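Local atomic coordinates of 4-hydroxybenzoyl-CoA thioesterase (Staphylococcus aureus, PDB entry 6FDG), a protein that probably hydrolyses the thioester of an acyl-CoA, consistent with a DHNA-CoA thioesterase of the hotdog fold serving vitamin K2 synthesis. Residues G42-Y45 / A46-E49. Sequence-based numbering, arbitrary orientation.
Sequences GFSY and ADME
Ser44 N-caps the short helix 45-50, its OG accepting the amide of Asp47 at 3.1 Å (OG to Asp47 N) with an N-H...O angle of 158°. With chi1 at 166° the hydroxyl swings away from its own backbone N and lies beside the carbonyl carbon, facing the first turn. A water bridges Ser44 N and Asp47 OD2, taking the N-H of the first and donating to the second, while that same OD2 packs on Ser44 CB at 3.3 Å.

Two main-chain bonds build the turn itself, Met48 N to Ser44 O (3.2 Å) and Glu49 N to Tyr45 O (3.1 Å).

The Tyr45 ring then runs beside the helix and meets two side chains. Met48 has its first two torsions extended, which brings SD to the ring edge, 3.8 Å from Tyr45 CE1, a Met-aromatic contact made near the ring plane; the bend at chi3 only turns CE. Glu49 comes in at the hydroxyl end, its carboxylate turned 55° from the ring; OE2 accepts a weak hydrogen bond from Tyr45 OH at 2.6 Å, and Glu49 CG packs 3.5 Å from Tyr45 CZ. Tyr45 OH also bonds to Ser55 N, and Glu49 OE1 has a different partner, a salt bridge with Lys17 of the third subunit.

Upstream, Gly42 ends helix 26-41, the long central helix of the hotdog fold, in a Schellman motif, and residues 42-44 link it to helix 45-50. Tyr45 touches Leu35 of the long helix, Ile54 of strand 53-54 and Tyr70 of the second subunit, whose Pro71 meets Ala46; Met48 touches Ile53 and Trp129 of helix 127-141, toward which Phe43 also turns its ring.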
loop_
_atom_site.group_PDB
_atom_site.type_symbol
_atom_site.label_atom_id
_atom_site.label_comp_id
_atom_site.label_asym_id
_atom_site.label_seq_id
_atom_site.Cartn_x
_atom_site.Cartn_y
_atom_site.Cartn_z
ATOM N N GLY A 42 -9.700 -23.670 -13.078
ATOM C CA GLY A 42 -9.621 -24.898 -12.274
ATOM C C GLY A 42 -8.374 -25.005 -11.484
ATOM O O GLY A 42 -8.090 -26.142 -11.003
ATOM N N PHE A 43 -7.638 -23.959 -11.160
ATOM C CA PHE A 43 -6.314 -24.112 -10.521
ATOM C C PHE A 43 -6.116 -23.167 -9.367
ATOM O O PHE A 43 -6.816 -22.198 -9.166
ATOM C CB PHE A 43 -5.217 -23.873 -11.569
ATOM C CG PHE A 43 -5.288 -24.802 -12.753
ATOM C CD1 PHE A 43 -4.872 -26.136 -12.598
ATOM C CD2 PHE A 43 -5.783 -24.430 -13.967
ATOM C CE1 PHE A 43 -4.967 -27.012 -13.693
ATOM C CE2 PHE A 43 -6.009 -25.292 -15.018
ATOM C CZ PHE A 43 -5.568 -26.637 -14.873
ATOM N N SER A 44 -5.136 -23.367 -8.539
ATOM C CA SER A 44 -4.929 -22.582 -7.368
ATOM C C SER A 44 -3.501 -22.119 -7.383
ATOM O O SER A 44 -2.560 -22.925 -7.313
ATOM C CB SER A 44 -5.105 -23.469 -6.153
ATOM O OG SER A 44 -4.589 -22.806 -5.015
ATOM N N TYR A 45 -3.286 -20.803 -7.404
ATOM C CA TYR A 45 -1.976 -20.312 -7.269
ATOM C C TYR A 45 -1.319 -20.665 -5.927
ATOM O O TYR A 45 -0.141 -20.976 -5.819
ATOM C CB TYR A 45 -1.924 -18.810 -7.530
ATOM C CG TYR A 45 -0.506 -18.294 -7.398
ATOM C CD1 TYR A 45 0.500 -18.630 -8.306
ATOM C CD2 TYR A 45 -0.118 -17.431 -6.378
ATOM C CE1 TYR A 45 1.807 -18.267 -8.137
ATOM C CE2 TYR A 45 1.148 -16.972 -6.216
ATOM C CZ TYR A 45 2.185 -17.392 -7.101
ATOM O OH TYR A 45 3.448 -17.022 -6.942
ATOM N N ALA A 46 -2.118 -20.691 -4.833
ATOM C CA ALA A 46 -1.490 -21.089 -3.552
ATOM C C ALA A 46 -0.948 -22.546 -3.639
ATOM O O ALA A 46 0.068 -22.843 -3.015
ATOM C CB ALA A 46 -2.537 -20.978 -2.438
ATOM N N ASP A 47 -1.622 -23.408 -4.402
ATOM C CA ASP A 47 -1.094 -24.792 -4.627
ATOM C C ASP A 47 0.169 -24.818 -5.435
ATOM O O ASP A 47 1.090 -25.571 -5.096
ATOM C CB ASP A 47 -2.065 -25.665 -5.360
ATOM C CG ASP A 47 -3.245 -26.099 -4.545
ATOM O OD1 ASP A 47 -3.251 -25.984 -3.314
ATOM O OD2 ASP A 47 -4.209 -26.545 -5.230
ATOM N N MET A 48 0.386 -23.915 -6.389
ATOM C CA MET A 48 1.641 -23.770 -7.067
ATOM C C MET A 48 2.747 -23.372 -6.108
ATOM O O MET A 48 3.889 -23.918 -6.084
ATOM C CB MET A 48 1.477 -22.727 -8.215
ATOM C CG MET A 48 2.767 -22.391 -8.873
ATOM S SD MET A 48 2.606 -21.272 -10.294
ATOM C CE MET A 48 2.106 -22.412 -11.552
ATOM N N GLU A 49 2.475 -22.433 -5.177
ATOM C CA GLU A 49 3.477 -21.970 -4.233
ATOM C C GLU A 49 3.851 -23.085 -3.220
ATOM O O GLU A 49 4.991 -23.146 -2.803
ATOM C CB GLU A 49 3.038 -20.670 -3.517
ATOM C CG GLU A 49 3.003 -19.469 -4.452
ATOM C CD GLU A 49 3.280 -18.117 -3.768
ATOM O OE1 GLU A 49 2.990 -18.041 -2.563
ATOM O OE2 GLU A 49 3.778 -17.209 -4.415
HETATM O O HOH W 1 -4.364 -26.213 -8.482
#